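Local coordinates for protein RpfR (Cronobacter turicensis, PDB 6DGG) that contains a PAS domain, a small antiparallel sheet flanked by helices, and holds lauric acid in the pocket between them, at residues V2-V11 and F22-T30. Residues are numbered along the deposited sequence; the frame is centred on the assembly and turned at random.
Sequences VVSEANSVIV and FNRLSEEYT
Asn23, the N-cap of helix 24-30, reaches across to the backbone of 8-10 and uses both ends of its amide there. Its ND2 donates to Ser8 O (3.0 Å), which lies close to the amide plane, while OD1 accepts from Ile10 N in a bond of 2.9 Å that is almost straight at the hydrogen (175°) yet arrives from above the carbonyl plane. With chi1 at 79°, the Asn23 amide carbon sits between its own backbone N and C, which also lets OD1 accept hydrogen bonds from the Ser26 hydroxyl and, weakly, from Ser26 N. Asparagine suits the place because one short side chain both donates and accepts: it ties the strand to the helix start while capping the helix. The backbone joins in, Asn23 N bonding to Ile10 O at 3.2 Å.

Leu25, the second residue of helix 24-30, lays CD2 against the backbone of Asn7 and Ser8, 3.6 Å from Ser8 N. Its CG meets Val9 CG1 at 4.0 Å, so the branched apolar end of leucine serves both neighbours. That same methyl of Val9 also touches Tyr29 at CD2 (3.8 Å), the two side chains crossing at about a right angle, while the Tyr29 hydroxyl is held by Asp108. A compact branched valine thus fills the angle between strand and helix, and its side chain also touches Phe84 and Phe86 of strand 80-90.

Deeper in, Val11 and Phe22 form an antiparallel non-hydrogen-bonded pair, and Ser26 CB covers one face of the phenyl ring. These three residues touch lauric acid, so the contact lines part of the ligand pocket between sheet and helices, as is characteristic of the PAS fold.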
loop_
_atom_site.group_PDB
_atom_site.type_symbol
_atom_site.label_atom_id
_atom_site.label_comp_id
_atom_site.label_asym_id
_atom_site.label_seq_id
_atom_site.Cartn_x
_atom_site.Cartn_y
_atom_site.Cartn_z
ATOM N N VAL A 2 -5.398 0.778 25.125
ATOM C CA VAL A 2 -5.829 1.099 23.769
ATOM C C VAL A 2 -7.298 0.718 23.565
ATOM O O VAL A 2 -7.698 -0.440 23.725
ATOM C CB VAL A 2 -4.899 0.455 22.717
ATOM C CG1 VAL A 2 -5.524 0.500 21.333
ATOM C CG2 VAL A 2 -3.555 1.169 22.700
ATOM N N VAL A 3 -8.089 1.719 23.176
ATOM C CA VAL A 3 -9.542 1.585 23.170
ATOM C C VAL A 3 -9.998 0.617 22.086
ATOM O O VAL A 3 -10.897 -0.205 22.310
ATOM C CB VAL A 3 -10.175 2.978 23.007
ATOM C CG1 VAL A 3 -11.691 2.884 22.905
ATOM C CG2 VAL A 3 -9.771 3.867 24.175
ATOM N N SER A 4 -9.411 0.708 20.897
ATOM C CA SER A 4 -9.794 -0.137 19.777
ATOM C C SER A 4 -8.599 -0.267 18.842
ATOM O O SER A 4 -7.552 0.343 19.058
ATOM C CB SER A 4 -11.013 0.435 19.048
ATOM O OG SER A 4 -12.190 0.279 19.825
ATOM N N GLU A 5 -8.758 -1.087 17.805
ATOM C CA GLU A 5 -7.739 -1.260 16.783
ATOM C C GLU A 5 -8.409 -1.274 15.418
ATOM O O GLU A 5 -9.600 -1.574 15.289
ATOM C CB GLU A 5 -6.939 -2.565 16.956
ATOM C CG GLU A 5 -6.042 -2.599 18.176
ATOM C CD GLU A 5 -5.287 -3.909 18.315
ATOM O OE1 GLU A 5 -4.592 -4.305 17.355
ATOM O OE2 GLU A 5 -5.396 -4.543 19.383
ATOM N N ALA A 6 -7.633 -0.932 14.400
ATOM C CA ALA A 6 -8.128 -0.996 13.037
ATOM C C ALA A 6 -7.962 -2.408 12.484
ATOM O O ALA A 6 -7.256 -3.251 13.043
ATOM C CB ALA A 6 -7.387 -0.005 12.149
ATOM N N ASN A 7 -8.631 -2.658 11.361
ATOM C CA ASN A 7 -8.652 -3.969 10.733
ATOM C C ASN A 7 -7.966 -3.972 9.378
ATOM O O ASN A 7 -7.943 -5.008 8.706
ATOM C CB ASN A 7 -10.101 -4.417 10.541
ATOM C CG ASN A 7 -10.923 -4.229 11.780
ATOM O OD1 ASN A 7 -10.577 -4.744 12.837
ATOM N ND2 ASN A 7 -11.998 -3.451 11.669
ATOM N N SER A 8 -7.421 -2.841 8.963
ATOM C CA SER A 8 -6.960 -2.644 7.603
ATOM C C SER A 8 -5.578 -2.022 7.628
ATOM O O SER A 8 -5.244 -1.259 8.534
ATOM C CB SER A 8 -7.888 -1.692 6.874
ATOM O OG SER A 8 -9.231 -2.122 6.973
ATOM N N VAL A 9 -4.781 -2.344 6.616
ATOM C CA VAL A 9 -3.525 -1.652 6.358
ATOM C C VAL A 9 -3.825 -0.501 5.407
ATOM O O VAL A 9 -4.313 -0.709 4.290
ATOM C CB VAL A 9 -2.454 -2.606 5.803
ATOM C CG1 VAL A 9 -2.067 -3.618 6.868
ATOM C CG2 VAL A 9 -2.914 -3.317 4.542
ATOM N N ILE A 10 -3.616 0.719 5.886
ATOM C CA ILE A 10 -3.987 1.934 5.168
ATOM C C ILE A 10 -2.701 2.667 4.815
ATOM O O ILE A 10 -1.967 3.111 5.703
ATOM C CB ILE A 10 -4.915 2.824 6.014
ATOM C CG1 ILE A 10 -6.171 2.048 6.430
ATOM C CG2 ILE A 10 -5.290 4.074 5.261
ATOM C CD1 ILE A 10 -6.981 1.433 5.283
ATOM N N VAL A 11 -2.425 2.784 3.521
ATOM C CA VAL A 11 -1.212 3.411 3.014
ATOM C C VAL A 11 -1.624 4.412 1.945
ATOM O O VAL A 11 -2.421 4.090 1.057
ATOM C CB VAL A 11 -0.246 2.349 2.452
ATOM C CG1 VAL A 11 1.028 2.991 1.910
ATOM C CG2 VAL A 11 0.098 1.312 3.534
ATOM N N PHE A 22 0.990 5.810 6.659
ATOM C CA PHE A 22 1.261 4.387 6.866
ATOM C C PHE A 22 0.764 4.095 8.273
ATOM O O PHE A 22 1.339 4.597 9.244
ATOM C CB PHE A 22 2.772 4.200 6.753
ATOM C CG PHE A 22 3.279 2.778 6.767
ATOM C CD1 PHE A 22 3.307 2.022 5.598
ATOM C CD2 PHE A 22 3.866 2.248 7.908
ATOM C CE1 PHE A 22 3.843 0.740 5.585
ATOM C CE2 PHE A 22 4.413 0.958 7.902
ATOM C CZ PHE A 22 4.402 0.210 6.733
ATOM N N ASN A 23 -0.333 3.342 8.391
ATOM C CA ASN A 23 -1.038 3.276 9.667
ATOM C C ASN A 23 -0.447 2.221 10.609
ATOM O O ASN A 23 0.493 1.497 10.282
ATOM C CB ASN A 23 -2.548 3.088 9.477
ATOM C CG ASN A 23 -2.931 1.655 9.149
ATOM O OD1 ASN A 23 -2.225 0.964 8.422
ATOM N ND2 ASN A 23 -4.065 1.209 9.684
ATOM N N ARG A 24 -1.037 2.117 11.797
ATOM C CA ARG A 24 -0.446 1.294 12.848
ATOM C C ARG A 24 -0.434 -0.182 12.472
ATOM O O ARG A 24 0.524 -0.901 12.785
ATOM C CB ARG A 24 -1.183 1.509 14.166
ATOM C CG ARG A 24 -0.513 0.850 15.351
ATOM C CD ARG A 24 -1.129 1.320 16.669
ATOM N NE ARG A 24 -0.971 2.758 16.881
ATOM C CZ ARG A 24 -1.403 3.413 17.956
ATOM N NH1 ARG A 24 -2.030 2.765 18.931
ATOM N NH2 ARG A 24 -1.206 4.721 18.056
ATOM N N LEU A 25 -1.490 -0.672 11.823
ATOM C CA LEU A 25 -1.478 -2.077 11.437
ATOM C C LEU A 25 -0.402 -2.347 10.393
ATOM O O LEU A 25 0.213 -3.420 10.398
ATOM C CB LEU A 25 -2.862 -2.516 10.951
ATOM C CG LEU A 25 -3.037 -4.025 10.739
ATOM C CD1 LEU A 25 -2.714 -4.826 12.006
ATOM C CD2 LEU A 25 -4.447 -4.378 10.273
ATOM N N SER A 26 -0.140 -1.376 9.513
ATOM C CA SER A 26 0.978 -1.492 8.583
ATOM C C SER A 26 2.298 -1.615 9.334
ATOM O O SER A 26 3.161 -2.419 8.961
ATOM C CB SER A 26 1.015 -0.289 7.642
ATOM O OG SER A 26 -0.172 -0.209 6.867
ATOM N N GLU A 27 2.469 -0.826 10.400
ATOM C CA GLU A 27 3.660 -0.940 11.234
ATOM C C GLU A 27 3.767 -2.330 11.845
ATOM O O GLU A 27 4.848 -2.920 11.873
ATOM C CB GLU A 27 3.635 0.119 12.341
ATOM C CG GLU A 27 3.591 1.561 11.841
ATOM C CD GLU A 27 3.581 2.575 12.960
ATOM O OE1 GLU A 27 3.183 2.226 14.096
ATOM O OE2 GLU A 27 3.976 3.737 12.725
ATOM N N GLU A 28 2.652 -2.873 12.350
ATOM C CA GLU A 28 2.700 -4.181 12.995
ATOM C C GLU A 28 3.094 -5.281 12.011
ATOM O O GLU A 28 3.866 -6.186 12.355
ATOM C CB GLU A 28 1.364 -4.477 13.671
ATOM C CG GLU A 28 1.079 -3.566 14.861
ATOM C CD GLU A 28 -0.333 -3.720 15.403
ATOM O OE1 GLU A 28 -0.968 -4.763 15.142
ATOM O OE2 GLU A 28 -0.806 -2.791 16.090
ATOM N N TYR A 29 2.597 -5.210 10.770
ATOM C CA TYR A 29 2.930 -6.237 9.784
ATOM C C TYR A 29 4.388 -6.173 9.351
ATOM O O TYR A 29 4.969 -7.205 8.998
ATOM C CB TYR A 29 2.045 -6.095 8.543
ATOM C CG TYR A 29 0.779 -6.918 8.590
ATOM C CD1 TYR A 29 0.793 -8.270 8.258
ATOM C CD2 TYR A 29 -0.430 -6.350 8.951
ATOM C CE1 TYR A 29 -0.361 -9.033 8.305
ATOM C CE2 TYR A 29 -1.587 -7.103 9.005
ATOM C CZ TYR A 29 -1.550 -8.443 8.667
ATOM O OH TYR A 29 -2.696 -9.208 8.714
ATOM N N THR A 30 4.991 -4.985 9.343
ATOM C CA THR A 30 6.283 -4.793 8.692
ATOM C C THR A 30 7.436 -4.566 9.651
ATOM O O THR A 30 8.593 -4.747 9.253
ATOM C CB THR A 30 6.235 -3.586 7.742
ATOM O OG1 THR A 30 6.021 -2.388 8.504
ATOM C CG2 THR A 30 5.143 -3.755 6.694
#